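Long-range contacts in lactaldehyde dehydrogenase (Methanocaldococcus jannaschii, PDB 3PQA), which oxidises lactaldehyde to lactate with NAD, which it prefers to NADP, in the biosynthesis of coenzyme F420: residues N159-P165 and V193-G199; D15-P19 and I82-K86; W325-V330 and T367-V373; I65-K70 and S98-K103. All blocks are in the same frame, centred on the assembly; numbering follows the deposited sequence.

Contact 1 of 4, residues N159-P165 and V193-G199; sequences NVIVHHP and VYNLLTG. With SO4 (sulfate ion), chain G.
His163 buries more surface here than any other residue, and its ring meets strand 194-196 at two places. ND1 lies 2.7 Å from Tyr194 OH, a hydrogen bond at the ring edge, while Leu196 CD1 covers one face, 3.8 Å from the ring centroid, as a CH-pi contact. NE2 turns to Thr138 on the other neighbouring strand. Ile161 CB lies 3.8 Å from Tyr194 CD1 on the same face of the sheet. Beneath these side chains runs the parallel ladder of a beta-alpha-beta unit, whose crossover is helix 171-186: His163 N gives to Asn195 O, and Leu197 N reaches His163 O at 2.8 Å, almost straight (177°). Asn195 grips one acceptor twice, ND2 and the backbone N meeting Ile161 O from opposite faces of its plane; ND2 also serves Gly192 O. Leu197 sets CD1 4.2 Å from Val162 CB and offers its O to His164, whose CG lies anti to the backbone N (chi1 175°), placing ND1 to donate at 2.9 Å in the carbonyl plane. His164 NE2 then donates at 2.7 Å to O3 of a sulfate, probably from the crystallisation liquor, that Ser167 N and Gly201 N also hold. A leucine in place of His164 would probably leave Leu197 O and the sulfate each short of an N-H donor. With both nitrogens donating, the imidazole is likely to be cationic, and the pocket can accept an anion.

Contact 2 of 4, residues D15-P19 and I82-K86; sequences DVINP and IDAGK
Pro19 fits against the C-terminal end of helix 73-84, its ring packed on the carbonyl oxygens there. CD stands 3.2 Å from Asp83 O and is also near Ile82 O. That second carbonyl receives Asn18 as well, whose CA makes a CA-H...O contact of 3.4 Å with Ile82 O (141° at the hydrogen). Weak C-H...O and van der Waals contacts together make the joint between strand 14-17 and the helix, without a conventional hydrogen bond between the two segments.

Further van der Waals packing involves the turn after the helix. Pro19 CG lies 3.5 Å from Gly85 N, where the chain leaves the helix with positive phi (70°); a CB on Gly85 would run into that same CG. Asn18 ND2 comes within 3.7 Å of Ile82 CG2, while Asn18 OD1 bonds back to Tyr20 N in an Asx turn and to Ser21 N.

Polar and apolar groups meet at Val16. Its CG1, anti to the backbone N (chi1 177°), is carried by this torsion toward the helix, up to Asp83 OD1 at 3.3 Å. The other carboxylate oxygen, OD2, accepts from Leu171 N. Carbonyls at this helix end carry partial negative charge, and the weakly polarised C-H of Asn18 CA may offset a little of it.

Contact 3 of 4, residues W325-V330 and T367-V373; sequences WVEKVV and TETFAPV
Trp325 and Val326 of helix 320-335 bear on the loop 367-373, which carries this enzyme's version of the Glu-x-Phe-Gly-Pro motif of aldehyde dehydrogenases, here with Ala371 in the glycine place, and leads into strand 373-379 of the catalytic domain. The Trp325 indole meets the loop by its edge. From CB the bond to CG runs anti to the backbone N (chi1 176°), sending the indole across to the loop. Further out, CZ2 is 4.0 Å from Thr367 CG2. At the rim, CH2 comes within 3.7 Å of Glu368 O, and CZ3 lies 3.8 Å from Thr369 CA, both partners near the ring plane. One face of the indole carries Val329 CG2 from its own helix, offset toward the rim, and the ring also meets that of His322, which bonds to Phe370 O. Glu368 points away from the helix, and its OE2 accepts from Gly244 N.

Elsewhere the contact is mostly aliphatic. Val326 straddles the methyl of Ala371, with CG1 and CG2 each 3.7 Å from Ala371 CB, and its CG2 also touches Thr369 O. Pro372 is the centre of an inverse gamma turn, and Val373 just after it points toward the helix, where Val373 CG2 touches Val326 CG1 at 3.7 Å and Val330 CG2 at 3.8 Å.

Contact 4 of 4, residues I65-K70 and S98-K103; sequences IAKQIK and SIGTFK
Phe102 presents one face of its ring to Ile65, whose CG2 methyl sits 3.4 Å from the ring centroid and only 3° off the normal, a nearly ideal CH-pi contact. Phe102 CG lies anti to the carbonyl carbon (chi1 -82°), which turns the ring toward Ile65. Ile69 CD1 comes to the same ring obliquely, 3.7 Å from Phe102 CD2. Ala148 and Ala152 of helix 145-156 also pack on Phe102, while Ile65 extends to helix 171-186. Cut back to alanine, Phe102 would probably leave a gap beside Ile65 CG2 and Ile69 CD1, with the Ile65 methyl deprived of its ring face.

The helices carrying these side chains run antiparallel, at 168°, with their axes 8.6 Å apart. The small Ala66 side chain is consistent with this spacing: its CB lies 3.6 Å from Lys103 CG. Ile69 and Ile99 pass alongside one another, head to tail, Ile69 CG2 meeting Ile99 CG1 at 3.5 Å, and Ile99 reaches on to place CD1 3.8 Å from Lys70 CA. Ser98 OG, also touching Ile69 CG2, bonds back to Val95 O in its own helix.

At the more exposed margin Lys70 NZ and Lys103 NZ stand 6.1 Å apart, like charges that probably repel mildly. Cohesion between the two segments therefore comes from apolar packing and the CH-pi contact.

Overall arrangement
Contacts 1, 2 and 4 belong to the N-terminal and cofactor-binding part of the chain, contact 3 to the catalytic part; the centres of contacts 3 and 4 are about 34 Å apart. Helix 171-186, the crossover of contact 1, also covers Ile65 of contact 4, their centres about 18 Å apart. Contacts 2 and 4 alternate along the chain through helices 55-71, 73-84 and 88-111, and both are packing away from the sites. Contacts 1 and 3 approach the predicted NAD-binding segment: the His164 side chain is about 9 Å from that of Val225, and the Glu368 side chain about 5 Å from those of Ser223 and of Cys275, the probable catalytic cysteine.

Contact 1 of 4, residues N159-P165 and V193-G199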
# COMPACT_ATOMS: atom_id res chain seq x y z
N ASN B 159 -21.62 -8.87 1.98
CA ASN B 159 -22.76 -8.63 1.12
C ASN B 159 -23.71 -9.81 1.05
O ASN B 159 -23.28 -10.95 1.10
CB ASN B 159 -22.30 -8.34 -0.30
CG ASN B 159 -21.50 -7.08 -0.40
OD1 ASN B 159 -22.04 -5.98 -0.32
ND2 ASN B 159 -20.20 -7.22 -0.59
N VAL B 160 -25.00 -9.51 0.93
CA VAL B 160 -25.98 -10.49 0.50
C VAL B 160 -25.86 -10.62 -1.02
O VAL B 160 -25.55 -9.65 -1.71
CB VAL B 160 -27.39 -10.01 0.90
CG1 VAL B 160 -28.48 -10.86 0.25
CG2 VAL B 160 -27.52 -10.05 2.43
N ILE B 161 -26.10 -11.82 -1.54
CA ILE B 161 -25.97 -12.09 -2.97
C ILE B 161 -27.26 -12.62 -3.63
O ILE B 161 -27.90 -13.53 -3.10
CB ILE B 161 -24.87 -13.12 -3.21
CG1 ILE B 161 -23.55 -12.66 -2.58
CG2 ILE B 161 -24.69 -13.38 -4.72
CD1 ILE B 161 -22.57 -13.82 -2.34
N VAL B 162 -27.63 -12.03 -4.77
CA VAL B 162 -28.59 -12.64 -5.69
C VAL B 162 -27.86 -12.93 -6.99
O VAL B 162 -27.20 -12.04 -7.56
CB VAL B 162 -29.87 -11.80 -5.90
CG1 VAL B 162 -30.68 -11.73 -4.59
CG2 VAL B 162 -29.55 -10.40 -6.41
N HIS B 163 -27.92 -14.18 -7.42
CA HIS B 163 -27.00 -14.66 -8.44
C HIS B 163 -27.77 -15.35 -9.54
O HIS B 163 -28.41 -16.38 -9.29
CB HIS B 163 -26.01 -15.63 -7.78
CG HIS B 163 -25.13 -16.37 -8.74
ND1 HIS B 163 -24.50 -17.54 -8.40
CD2 HIS B 163 -24.78 -16.11 -10.02
CE1 HIS B 163 -23.79 -17.97 -9.43
NE2 HIS B 163 -23.94 -17.11 -10.43
N HIS B 164 -27.73 -14.78 -10.75
CA HIS B 164 -28.26 -15.44 -11.93
C HIS B 164 -27.16 -16.07 -12.79
O HIS B 164 -26.34 -15.35 -13.35
CB HIS B 164 -29.09 -14.49 -12.79
CG HIS B 164 -29.54 -15.11 -14.08
ND1 HIS B 164 -30.61 -15.99 -14.14
CD2 HIS B 164 -29.03 -15.05 -15.33
CE1 HIS B 164 -30.75 -16.41 -15.38
NE2 HIS B 164 -29.81 -15.86 -16.12
N PRO B 165 -27.15 -17.40 -12.91
CA PRO B 165 -26.18 -18.09 -13.75
C PRO B 165 -26.73 -18.21 -15.18
O PRO B 165 -27.95 -18.25 -15.37
CB PRO B 165 -26.11 -19.47 -13.11
CG PRO B 165 -27.50 -19.70 -12.60
CD PRO B 165 -28.09 -18.35 -12.26
N VAL B 193 -28.89 -15.39 2.76
CA VAL B 193 -27.78 -14.50 2.42
C VAL B 193 -27.22 -14.73 1.00
O VAL B 193 -26.62 -13.83 0.41
CB VAL B 193 -26.61 -14.53 3.46
CG1 VAL B 193 -27.12 -14.25 4.87
CG2 VAL B 193 -25.85 -15.84 3.38
N TYR B 194 -27.43 -15.94 0.47
CA TYR B 194 -27.05 -16.27 -0.91
C TYR B 194 -28.22 -16.92 -1.63
O TYR B 194 -28.81 -17.89 -1.13
CB TYR B 194 -25.82 -17.19 -0.95
CG TYR B 194 -25.59 -17.70 -2.36
CD1 TYR B 194 -24.89 -16.93 -3.29
CD2 TYR B 194 -26.13 -18.93 -2.77
CE1 TYR B 194 -24.72 -17.39 -4.60
CE2 TYR B 194 -25.96 -19.39 -4.07
CZ TYR B 194 -25.26 -18.62 -4.98
OH TYR B 194 -25.10 -19.08 -6.27
N ASN B 195 -28.54 -16.40 -2.82
CA ASN B 195 -29.72 -16.83 -3.55
C ASN B 195 -29.42 -17.08 -5.03
O ASN B 195 -29.16 -16.15 -5.78
CB ASN B 195 -30.84 -15.79 -3.44
CG ASN B 195 -31.11 -15.36 -1.99
OD1 ASN B 195 -31.97 -15.94 -1.32
ND2 ASN B 195 -30.38 -14.35 -1.50
N LEU B 196 -29.47 -18.35 -5.45
CA LEU B 196 -29.32 -18.68 -6.86
C LEU B 196 -30.68 -18.59 -7.54
O LEU B 196 -31.64 -19.25 -7.13
CB LEU B 196 -28.71 -20.07 -7.03
CG LEU B 196 -28.29 -20.46 -8.46
CD1 LEU B 196 -26.99 -19.79 -8.94
CD2 LEU B 196 -28.17 -21.98 -8.56
N LEU B 197 -30.75 -17.74 -8.56
CA LEU B 197 -32.00 -17.46 -9.28
C LEU B 197 -31.86 -17.89 -10.75
O LEU B 197 -31.25 -17.18 -11.58
CB LEU B 197 -32.36 -15.97 -9.17
CG LEU B 197 -32.39 -15.32 -7.79
CD1 LEU B 197 -32.91 -13.89 -7.90
CD2 LEU B 197 -33.25 -16.13 -6.81
N THR B 198 -32.42 -19.06 -11.06
CA THR B 198 -32.35 -19.60 -12.42
C THR B 198 -33.54 -19.16 -13.25
O THR B 198 -34.61 -18.86 -12.72
CB THR B 198 -32.21 -21.15 -12.44
OG1 THR B 198 -33.27 -21.77 -11.69
CG2 THR B 198 -30.85 -21.58 -11.86
N GLY B 199 -33.33 -19.10 -14.57
CA GLY B 199 -34.41 -18.75 -15.49
C GLY B 199 -33.91 -17.92 -16.65
O GLY B 199 -32.71 -17.86 -16.91
S SO4 G . -29.69 -16.75 -20.01
O1 SO4 G . -28.79 -17.62 -20.75
O2 SO4 G . -31.08 -17.08 -20.30
O3 SO4 G . -29.44 -16.95 -18.59
O4 SO4 G . -29.45 -15.36 -20.37
O HOH W 1 -30.54 -19.60 -15.36

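Contact 2 of 4, residues D15-P19 and I82-K86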
# COMPACT_ATOMS: atom_id res chain seq x y z
N ASP B 15 -35.34 -26.44 -20.17
CA ASP B 15 -34.42 -27.47 -20.65
C ASP B 15 -32.98 -27.05 -20.45
O ASP B 15 -32.63 -25.89 -20.66
CB ASP B 15 -34.64 -27.75 -22.13
CG ASP B 15 -35.86 -28.60 -22.41
OD1 ASP B 15 -36.56 -28.99 -21.45
OD2 ASP B 15 -36.12 -28.89 -23.60
N VAL B 16 -32.15 -28.00 -20.04
CA VAL B 16 -30.70 -27.80 -19.97
C VAL B 16 -30.08 -28.81 -20.93
O VAL B 16 -30.31 -30.02 -20.79
CB VAL B 16 -30.13 -28.00 -18.54
CG1 VAL B 16 -28.61 -27.86 -18.54
CG2 VAL B 16 -30.78 -27.01 -17.55
N ILE B 17 -29.29 -28.31 -21.87
CA ILE B 17 -28.82 -29.11 -23.01
C ILE B 17 -27.35 -29.51 -22.89
O ILE B 17 -26.52 -28.73 -22.43
CB ILE B 17 -29.05 -28.35 -24.35
CG1 ILE B 17 -30.50 -27.86 -24.48
CG2 ILE B 17 -28.67 -29.20 -25.56
CD1 ILE B 17 -31.55 -28.96 -24.51
N ASN B 18 -27.04 -30.74 -23.30
CA ASN B 18 -25.65 -31.15 -23.50
C ASN B 18 -25.24 -30.66 -24.89
O ASN B 18 -25.84 -31.10 -25.88
CB ASN B 18 -25.55 -32.68 -23.39
CG ASN B 18 -24.15 -33.23 -23.69
OD1 ASN B 18 -23.40 -32.69 -24.50
ND2 ASN B 18 -23.84 -34.36 -23.06
N PRO B 19 -24.25 -29.74 -24.99
CA PRO B 19 -24.01 -29.15 -26.32
C PRO B 19 -23.36 -30.10 -27.34
O PRO B 19 -23.35 -29.78 -28.53
CB PRO B 19 -23.09 -27.96 -26.04
CG PRO B 19 -22.45 -28.27 -24.73
CD PRO B 19 -23.42 -29.11 -23.95
N ILE B 82 -20.16 -32.11 -19.57
CA ILE B 82 -21.48 -32.47 -20.07
C ILE B 82 -22.35 -31.25 -20.38
O ILE B 82 -23.02 -31.21 -21.42
CB ILE B 82 -22.18 -33.46 -19.08
CG1 ILE B 82 -21.44 -34.81 -19.09
CG2 ILE B 82 -23.65 -33.66 -19.43
CD1 ILE B 82 -21.74 -35.70 -17.87
N ASP B 83 -22.32 -30.25 -19.50
CA ASP B 83 -23.24 -29.11 -19.57
C ASP B 83 -22.67 -27.96 -20.40
O ASP B 83 -23.38 -27.37 -21.22
CB ASP B 83 -23.59 -28.66 -18.14
CG ASP B 83 -24.68 -27.60 -18.07
OD1 ASP B 83 -25.43 -27.41 -19.05
OD2 ASP B 83 -24.81 -26.96 -17.00
N ALA B 84 -21.40 -27.64 -20.18
CA ALA B 84 -20.74 -26.53 -20.88
C ALA B 84 -19.98 -26.99 -22.13
O ALA B 84 -19.49 -26.17 -22.89
CB ALA B 84 -19.80 -25.77 -19.92
N GLY B 85 -19.90 -28.30 -22.33
CA GLY B 85 -19.13 -28.85 -23.46
C GLY B 85 -17.63 -28.69 -23.32
O GLY B 85 -16.91 -28.70 -24.31
N LYS B 86 -17.16 -28.55 -22.09
CA LYS B 86 -15.75 -28.23 -21.83
C LYS B 86 -14.92 -29.50 -21.73
O LYS B 86 -15.20 -30.35 -20.90
CB LYS B 86 -15.63 -27.42 -20.53
CG LYS B 86 -14.19 -27.03 -20.20
CD LYS B 86 -14.13 -26.01 -19.06
CE LYS B 86 -14.77 -24.71 -19.50
NZ LYS B 86 -14.28 -23.53 -18.72

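Contact 3 of 4, residues W325-V330 and T367-V373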
# COMPACT_ATOMS: atom_id res chain seq x y z
N TRP B 325 -24.47 -19.29 -36.73
CA TRP B 325 -24.09 -17.90 -36.89
C TRP B 325 -22.61 -17.78 -37.26
O TRP B 325 -22.26 -17.04 -38.17
CB TRP B 325 -24.42 -17.11 -35.62
CG TRP B 325 -23.96 -15.69 -35.67
CD1 TRP B 325 -24.60 -14.64 -36.27
CD2 TRP B 325 -22.76 -15.16 -35.09
NE1 TRP B 325 -23.86 -13.49 -36.10
CE2 TRP B 325 -22.73 -13.78 -35.38
CE3 TRP B 325 -21.70 -15.72 -34.36
CZ2 TRP B 325 -21.68 -12.94 -34.96
CZ3 TRP B 325 -20.66 -14.89 -33.93
CH2 TRP B 325 -20.66 -13.52 -34.23
N VAL B 326 -21.75 -18.53 -36.56
CA VAL B 326 -20.30 -18.50 -36.82
C VAL B 326 -19.99 -18.91 -38.26
O VAL B 326 -19.15 -18.31 -38.93
CB VAL B 326 -19.51 -19.39 -35.82
CG1 VAL B 326 -18.04 -19.50 -36.23
CG2 VAL B 326 -19.60 -18.83 -34.41
N GLU B 327 -20.70 -19.95 -38.72
CA GLU B 327 -20.62 -20.44 -40.09
C GLU B 327 -20.89 -19.32 -41.09
O GLU B 327 -20.16 -19.18 -42.07
CB GLU B 327 -21.63 -21.57 -40.27
CG GLU B 327 -21.63 -22.26 -41.62
CD GLU B 327 -22.49 -23.51 -41.59
OE1 GLU B 327 -23.71 -23.42 -41.30
OE2 GLU B 327 -21.94 -24.60 -41.84
N LYS B 328 -21.93 -18.53 -40.82
CA LYS B 328 -22.31 -17.40 -41.68
C LYS B 328 -21.26 -16.30 -41.70
O LYS B 328 -21.03 -15.68 -42.74
CB LYS B 328 -23.65 -16.83 -41.24
CG LYS B 328 -24.84 -17.66 -41.65
CD LYS B 328 -26.07 -17.28 -40.85
CE LYS B 328 -27.22 -18.20 -41.18
NZ LYS B 328 -28.27 -18.12 -40.13
N VAL B 329 -20.64 -16.06 -40.55
CA VAL B 329 -19.60 -15.05 -40.43
C VAL B 329 -18.37 -15.49 -41.22
O VAL B 329 -17.75 -14.69 -41.92
CB VAL B 329 -19.24 -14.76 -38.95
CG1 VAL B 329 -18.11 -13.77 -38.85
CG2 VAL B 329 -20.47 -14.23 -38.19
N VAL B 330 -18.01 -16.76 -41.12
CA VAL B 330 -16.89 -17.29 -41.90
C VAL B 330 -17.17 -17.14 -43.41
O VAL B 330 -16.33 -16.65 -44.15
CB VAL B 330 -16.52 -18.74 -41.49
CG1 VAL B 330 -15.44 -19.31 -42.40
CG2 VAL B 330 -16.05 -18.76 -40.04
N THR B 367 -15.24 -8.49 -35.35
CA THR B 367 -16.31 -9.32 -34.81
C THR B 367 -15.79 -10.32 -33.79
O THR B 367 -14.92 -11.14 -34.09
CB THR B 367 -17.05 -10.07 -35.96
OG1 THR B 367 -17.49 -9.13 -36.95
CG2 THR B 367 -18.25 -10.86 -35.43
N GLU B 368 -16.33 -10.25 -32.57
CA GLU B 368 -16.06 -11.28 -31.57
C GLU B 368 -16.91 -12.50 -31.87
O GLU B 368 -18.14 -12.46 -31.71
CB GLU B 368 -16.33 -10.77 -30.15
CG GLU B 368 -15.97 -11.79 -29.07
CD GLU B 368 -16.22 -11.31 -27.65
OE1 GLU B 368 -17.18 -10.54 -27.41
OE2 GLU B 368 -15.45 -11.71 -26.76
N THR B 369 -16.28 -13.59 -32.29
CA THR B 369 -17.02 -14.78 -32.73
C THR B 369 -17.22 -15.82 -31.62
O THR B 369 -18.05 -16.70 -31.75
CB THR B 369 -16.37 -15.45 -33.96
OG1 THR B 369 -15.04 -15.86 -33.63
CG2 THR B 369 -16.33 -14.51 -35.17
N PHE B 370 -16.45 -15.73 -30.54
CA PHE B 370 -16.51 -16.77 -29.49
C PHE B 370 -16.49 -18.15 -30.14
O PHE B 370 -17.40 -18.97 -29.96
CB PHE B 370 -17.76 -16.59 -28.62
CG PHE B 370 -17.46 -16.22 -27.19
CD1 PHE B 370 -16.61 -15.16 -26.89
CD2 PHE B 370 -18.03 -16.95 -26.15
CE1 PHE B 370 -16.34 -14.83 -25.57
CE2 PHE B 370 -17.76 -16.62 -24.82
CZ PHE B 370 -16.91 -15.56 -24.54
N ALA B 371 -15.47 -18.38 -30.96
CA ALA B 371 -15.40 -19.58 -31.79
C ALA B 371 -13.96 -19.84 -32.18
O ALA B 371 -13.12 -18.94 -32.09
CB ALA B 371 -16.24 -19.40 -33.04
N PRO B 372 -13.67 -21.07 -32.64
CA PRO B 372 -12.28 -21.39 -32.97
C PRO B 372 -11.93 -20.94 -34.39
O PRO B 372 -11.50 -21.75 -35.22
CB PRO B 372 -12.23 -22.91 -32.84
CG PRO B 372 -13.64 -23.34 -33.27
CD PRO B 372 -14.55 -22.26 -32.74
N VAL B 373 -12.13 -19.65 -34.65
CA VAL B 373 -11.95 -19.04 -35.97
C VAL B 373 -10.91 -17.92 -35.85
O VAL B 373 -11.16 -16.91 -35.17
CB VAL B 373 -13.27 -18.44 -36.52
CG1 VAL B 373 -13.04 -17.68 -37.82
CG2 VAL B 373 -14.34 -19.52 -36.69

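Contact 4 of 4, residues I65-K70 and S98-K103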
# COMPACT_ATOMS: atom_id res chain seq x y z
N ILE B 65 -16.30 -23.84 1.67
CA ILE B 65 -16.71 -23.91 0.27
C ILE B 65 -15.57 -24.50 -0.55
O ILE B 65 -15.78 -25.43 -1.35
CB ILE B 65 -17.17 -22.53 -0.27
CG1 ILE B 65 -18.52 -22.15 0.35
CG2 ILE B 65 -17.26 -22.54 -1.79
CD1 ILE B 65 -18.91 -20.70 0.19
N ALA B 66 -14.35 -23.98 -0.34
CA ALA B 66 -13.18 -24.52 -1.03
C ALA B 66 -13.01 -26.01 -0.74
O ALA B 66 -12.70 -26.79 -1.65
CB ALA B 66 -11.93 -23.76 -0.64
N LYS B 67 -13.18 -26.40 0.52
CA LYS B 67 -13.01 -27.80 0.90
C LYS B 67 -14.01 -28.68 0.15
O LYS B 67 -13.64 -29.72 -0.39
CB LYS B 67 -13.14 -27.98 2.41
CG LYS B 67 -12.89 -29.40 2.88
CD LYS B 67 -12.84 -29.46 4.39
CE LYS B 67 -12.81 -30.91 4.88
NZ LYS B 67 -14.18 -31.50 4.97
N GLN B 68 -15.28 -28.27 0.12
CA GLN B 68 -16.31 -29.05 -0.58
C GLN B 68 -16.07 -29.19 -2.09
O GLN B 68 -16.30 -30.27 -2.66
CB GLN B 68 -17.69 -28.45 -0.37
CG GLN B 68 -18.22 -28.55 1.06
CD GLN B 68 -19.60 -27.96 1.12
OE1 GLN B 68 -20.54 -28.49 0.52
NE2 GLN B 68 -19.73 -26.83 1.80
N ILE B 69 -15.63 -28.10 -2.73
CA ILE B 69 -15.32 -28.11 -4.16
C ILE B 69 -14.19 -29.11 -4.41
O ILE B 69 -14.27 -29.91 -5.34
CB ILE B 69 -14.91 -26.71 -4.69
CG1 ILE B 69 -16.09 -25.73 -4.61
CG2 ILE B 69 -14.38 -26.79 -6.15
CD1 ILE B 69 -15.74 -24.26 -4.94
N LYS B 70 -13.17 -29.06 -3.57
CA LYS B 70 -12.06 -30.01 -3.67
C LYS B 70 -12.52 -31.47 -3.53
O LYS B 70 -12.07 -32.33 -4.29
CB LYS B 70 -10.97 -29.66 -2.65
CG LYS B 70 -9.71 -30.53 -2.71
CD LYS B 70 -8.71 -30.07 -1.65
CE LYS B 70 -7.55 -31.04 -1.47
NZ LYS B 70 -6.60 -30.94 -2.60
N SER B 98 -11.15 -22.50 -9.11
CA SER B 98 -12.25 -22.08 -8.23
C SER B 98 -11.93 -22.33 -6.76
O SER B 98 -12.30 -21.52 -5.91
CB SER B 98 -13.58 -22.72 -8.66
OG SER B 98 -13.68 -24.07 -8.25
N ILE B 99 -11.23 -23.44 -6.47
CA ILE B 99 -10.79 -23.74 -5.10
C ILE B 99 -9.88 -22.61 -4.64
O ILE B 99 -10.05 -22.06 -3.54
CB ILE B 99 -10.04 -25.09 -5.01
CG1 ILE B 99 -10.98 -26.24 -5.42
CG2 ILE B 99 -9.53 -25.34 -3.61
CD1 ILE B 99 -10.25 -27.52 -5.82
N GLY B 100 -8.93 -22.25 -5.50
CA GLY B 100 -7.99 -21.16 -5.22
C GLY B 100 -8.66 -19.81 -4.98
O GLY B 100 -8.26 -19.05 -4.09
N THR B 101 -9.70 -19.51 -5.76
CA THR B 101 -10.43 -18.25 -5.64
C THR B 101 -11.13 -18.14 -4.28
O THR B 101 -11.08 -17.09 -3.64
CB THR B 101 -11.42 -18.11 -6.81
OG1 THR B 101 -10.65 -18.08 -8.02
CG2 THR B 101 -12.25 -16.84 -6.71
N PHE B 102 -11.80 -19.21 -3.86
CA PHE B 102 -12.43 -19.20 -2.54
C PHE B 102 -11.39 -19.08 -1.42
O PHE B 102 -11.60 -18.34 -0.46
CB PHE B 102 -13.40 -20.38 -2.36
CG PHE B 102 -14.76 -20.12 -2.96
CD1 PHE B 102 -15.68 -19.31 -2.29
CD2 PHE B 102 -15.11 -20.67 -4.20
CE1 PHE B 102 -16.95 -19.05 -2.85
CE2 PHE B 102 -16.36 -20.41 -4.76
CZ PHE B 102 -17.28 -19.60 -4.08
N LYS B 103 -10.27 -19.79 -1.55
CA LYS B 103 -9.21 -19.70 -0.53
C LYS B 103 -8.56 -18.32 -0.42
O LYS B 103 -8.25 -17.86 0.67
CB LYS B 103 -8.15 -20.76 -0.74
CG LYS B 103 -8.68 -22.15 -0.53
CD LYS B 103 -7.58 -23.17 -0.58
CE LYS B 103 -8.10 -24.48 0.01
NZ LYS B 103 -7.01 -25.48 0.16